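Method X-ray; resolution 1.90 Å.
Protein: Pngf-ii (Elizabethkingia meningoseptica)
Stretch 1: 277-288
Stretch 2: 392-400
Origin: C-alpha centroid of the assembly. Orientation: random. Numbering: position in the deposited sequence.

Stretch 1 277-288: QNGNGKSYQGVA
Stretch 2 (392-400) AGQDYPTMF

The most unusual feature of this contact is a reciprocal pair of hydrogen bonds in which one glutamine side chain reads both the backbone and the side chain of a single aspartate. Gln 285 OE1 accepts from Asp 395 N at 2.8 Å (N-H...O angle 166°), while Gln 285 NE2 donates to Asp 395 OD2 at 3.0 Å (154°). The amide reaches this position because Gln 285, with CA-to-CB directed toward the other stretch, folds at chi1 -53° (m), chi2 83° (p) and chi3 38°; Asp 395, whose CA-to-CB bond also points toward stretch 1, turns its carboxylate to meet it with chi1 -77° (m) and chi2 -59°. Gln 394 adds a weak bond, from NE2 to Gln 285 O at 2.9 Å (128°). Its CB points sideways, but chi1 -172° and chi2 -179° (both t) extend the chain until its end comes nearer. A water accepts from Gln 285 N at 2.9 Å and also lies 3.2 Å from Asp 395 O.

Touching residues of the two segments are at least 107 positions apart in sequence; the segments run in opposite directions, with CA-CA separations of 6.3 Å for Gln 285 and Gln 394, 6.0 Å for Tyr 284 and Asp 395, and 6.9 Å for Asn 280 and Met 399. Together they bury 542 Å². Tyr 284 and Gln 285 are in strand conformation (phi/psi -134/157 and -128/123), whereas stretch 2 has no regular helix or strand; Asp 395 and Tyr 396 are extended (-67/151 and -67/153), and the chain turns through Thr 398 (-95/20) and Met 399 (-76/-8).

Tyr 284 (chi1 -57°, m; chi2 -81°) starts sideways, yet its ring reaches this turn. Tyr 284 OH lies 2.7 Å from Thr 398 OG1 (chi1 55°, p) in a hydrogen bond that either hydroxyl could donate. At the ring edge, Tyr 284 CE1 is 3.3 Å from Tyr 396 O, the same carbonyl that accepts from Thr 398 N at 2.9 Å. Selenomethionine Met 399 covers one ring face: its CB is 4.0 Å from the centroid of the Tyr 284 ring, 25° off the normal, forming a CH-pi contact. The side chain folds back with chi1 69° (p), chi2 -86° (m) and chi3 -69° (m), leaving SE 5.0 Å from the centroid of the Tyr 284 ring and bringing Met 399 CE within 4.2 Å of Val 287 CG2. Met 399 has the largest covered area here.

Beyond the ring, Asn 278 (chi1 71°, p; chi2 0°) donates from ND2 to Met 399 O at 2.9 Å (154°), while its OD1 accepts from Asn 280 N at 3.1 Å, so one amide ties Met 399 O of stretch 2 to Asn 280 N of its own stretch. Between these asparagines, Gly 279 has phi/psi 104/-11, a conformation in which a CB would jam against the preceding carbonyl oxygen. At the exposed margin, Lys 282 extends (chi1 m, then t throughout), and a water accepts from its NZ at 3.0 Å and donates to Thr 398 O at 3.0 Å.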

# COMPACT_ATOMS: atom_id res chain seq x y z
N GLN A 277 2.41 -16.34 33.10
CA GLN A 277 1.98 -15.91 34.45
C GLN A 277 3.05 -14.99 35.04
O GLN A 277 4.24 -15.21 34.80
CB GLN A 277 1.75 -17.14 35.35
CG GLN A 277 0.53 -17.92 34.93
CD GLN A 277 0.28 -19.18 35.75
OE1 GLN A 277 -0.80 -19.78 35.67
NE2 GLN A 277 1.26 -19.61 36.50
N ASN A 278 2.65 -13.94 35.77
CA ASN A 278 3.62 -12.96 36.24
C ASN A 278 3.48 -12.54 37.70
O ASN A 278 4.08 -11.53 38.11
CB ASN A 278 3.59 -11.71 35.37
CG ASN A 278 2.33 -10.89 35.58
OD1 ASN A 278 1.46 -11.24 36.38
ND2 ASN A 278 2.23 -9.79 34.83
N GLY A 279 2.68 -13.30 38.46
CA GLY A 279 2.46 -13.02 39.89
C GLY A 279 1.12 -12.39 40.22
O GLY A 279 0.78 -12.29 41.39
N ASN A 280 0.35 -11.94 39.23
CA ASN A 280 -0.94 -11.27 39.55
C ASN A 280 -2.13 -12.21 39.77
O ASN A 280 -3.23 -11.75 39.92
CB ASN A 280 -1.29 -10.17 38.52
CG ASN A 280 -1.90 -10.71 37.22
OD1 ASN A 280 -2.47 -9.93 36.45
ND2 ASN A 280 -1.77 -12.01 36.95
N GLY A 281 -1.89 -13.52 39.74
CA GLY A 281 -2.91 -14.50 40.09
C GLY A 281 -3.74 -14.96 38.90
O GLY A 281 -4.55 -15.87 39.03
N LYS A 282 -3.53 -14.35 37.74
CA LYS A 282 -4.25 -14.72 36.55
C LYS A 282 -3.34 -15.45 35.56
O LYS A 282 -2.11 -15.55 35.76
CB LYS A 282 -4.85 -13.47 35.90
CG LYS A 282 -5.86 -12.77 36.78
CD LYS A 282 -6.46 -11.55 36.11
CE LYS A 282 -7.54 -10.93 36.97
NZ LYS A 282 -8.04 -9.68 36.32
N SER A 283 -3.96 -15.96 34.51
CA SER A 283 -3.28 -16.66 33.44
C SER A 283 -3.54 -16.01 32.10
O SER A 283 -4.63 -15.51 31.84
CB SER A 283 -3.75 -18.09 33.35
OG SER A 283 -3.18 -18.80 34.41
N TYR A 284 -2.52 -16.06 31.26
CA TYR A 284 -2.60 -15.46 29.93
C TYR A 284 -2.04 -16.50 28.98
O TYR A 284 -1.29 -17.39 29.40
CB TYR A 284 -1.81 -14.16 29.92
CG TYR A 284 -2.33 -13.22 30.97
CD1 TYR A 284 -3.48 -12.45 30.74
CD2 TYR A 284 -1.73 -13.14 32.21
CE1 TYR A 284 -3.99 -11.63 31.71
CE2 TYR A 284 -2.23 -12.32 33.20
CZ TYR A 284 -3.37 -11.56 32.95
OH TYR A 284 -3.89 -10.72 33.91
N GLN A 285 -2.42 -16.39 27.71
CA GLN A 285 -2.15 -17.44 26.74
C GLN A 285 -1.47 -16.91 25.48
O GLN A 285 -2.00 -16.05 24.80
CB GLN A 285 -3.46 -18.13 26.35
CG GLN A 285 -4.30 -18.62 27.51
CD GLN A 285 -5.17 -17.55 28.13
OE1 GLN A 285 -5.73 -16.68 27.44
NE2 GLN A 285 -5.30 -17.60 29.45
N GLY A 286 -0.31 -17.47 25.17
CA GLY A 286 0.34 -17.26 23.88
C GLY A 286 0.85 -15.85 23.64
O GLY A 286 0.98 -15.43 22.49
N VAL A 287 1.15 -15.14 24.71
CA VAL A 287 1.52 -13.73 24.63
C VAL A 287 3.02 -13.48 24.55
O VAL A 287 3.43 -12.35 24.26
CB VAL A 287 0.93 -12.89 25.78
CG1 VAL A 287 -0.57 -13.02 25.76
CG2 VAL A 287 1.51 -13.29 27.14
N ALA A 288 3.82 -14.51 24.81
CA ALA A 288 5.27 -14.38 24.85
C ALA A 288 5.98 -15.50 24.10
O ALA A 288 5.54 -16.65 24.10
CB ALA A 288 5.75 -14.35 26.29
N ALA A 392 -12.58 -16.76 21.40
CA ALA A 392 -12.16 -18.15 21.36
C ALA A 392 -11.37 -18.53 22.60
O ALA A 392 -10.50 -19.39 22.51
CB ALA A 392 -11.34 -18.42 20.11
N GLY A 393 -11.65 -17.87 23.72
CA GLY A 393 -11.10 -18.22 25.02
C GLY A 393 -9.80 -17.56 25.47
O GLY A 393 -9.26 -17.90 26.52
N GLN A 394 -9.27 -16.61 24.69
CA GLN A 394 -8.01 -15.95 25.09
C GLN A 394 -8.32 -14.74 25.98
O GLN A 394 -9.09 -13.86 25.58
CB GLN A 394 -7.20 -15.50 23.87
CG GLN A 394 -5.81 -14.99 24.21
CD GLN A 394 -5.00 -14.53 23.00
OE1 GLN A 394 -5.51 -14.37 21.89
NE2 GLN A 394 -3.71 -14.34 23.22
N ASP A 395 -7.72 -14.70 27.17
CA ASP A 395 -7.99 -13.64 28.14
C ASP A 395 -7.51 -12.28 27.67
O ASP A 395 -6.56 -12.18 26.90
CB ASP A 395 -7.35 -13.99 29.49
CG ASP A 395 -8.16 -15.02 30.24
OD1 ASP A 395 -9.34 -14.70 30.51
OD2 ASP A 395 -7.65 -16.11 30.51
N TYR A 396 -8.18 -11.23 28.14
CA TYR A 396 -7.74 -9.86 27.89
C TYR A 396 -6.44 -9.60 28.59
O TYR A 396 -6.18 -10.20 29.62
CB TYR A 396 -8.77 -8.86 28.38
CG TYR A 396 -10.02 -8.87 27.57
CD1 TYR A 396 -11.07 -9.73 27.90
CD2 TYR A 396 -10.16 -8.03 26.48
CE1 TYR A 396 -12.22 -9.74 27.17
CE2 TYR A 396 -11.33 -8.03 25.74
CZ TYR A 396 -12.35 -8.89 26.10
OH TYR A 396 -13.50 -8.91 25.37
N PRO A 397 -5.63 -8.66 28.06
CA PRO A 397 -4.32 -8.40 28.63
C PRO A 397 -4.34 -7.49 29.85
O PRO A 397 -3.95 -6.33 29.80
CB PRO A 397 -3.55 -7.78 27.44
CG PRO A 397 -4.61 -7.12 26.62
CD PRO A 397 -5.78 -8.06 26.72
N THR A 398 -4.77 -8.07 30.97
CA THR A 398 -4.86 -7.39 32.25
C THR A 398 -3.61 -7.63 33.12
O THR A 398 -3.64 -7.41 34.34
CB THR A 398 -6.10 -7.90 32.99
OG1 THR A 398 -6.04 -9.35 33.09
CG2 THR A 398 -7.34 -7.52 32.22
N MSE A 399 -2.50 -8.02 32.50
CA MSE A 399 -1.31 -8.44 33.26
C MSE A 399 -0.52 -7.30 33.85
O MSE A 399 0.40 -7.53 34.63
CB MSE A 399 -0.38 -9.29 32.38
CG MSE A 399 0.33 -8.58 31.24
SE MSE A 399 -0.82 -8.52 29.63
CE MSE A 399 -0.81 -10.43 29.15
N PHE A 400 -0.87 -6.07 33.52
CA PHE A 400 -0.02 -4.94 33.84
C PHE A 400 -0.29 -4.36 35.22
O PHE A 400 0.38 -3.42 35.64
CB PHE A 400 -0.10 -3.92 32.72
CG PHE A 400 0.54 -4.40 31.46
CD1 PHE A 400 1.92 -4.50 31.37
CD2 PHE A 400 -0.22 -4.77 30.37
CE1 PHE A 400 2.52 -4.96 30.23
CE2 PHE A 400 0.37 -5.21 29.21
CZ PHE A 400 1.75 -5.32 29.13
O HOH W 1 -5.60 -8.03 36.50
O HOH W 2 -3.97 -14.00 27.09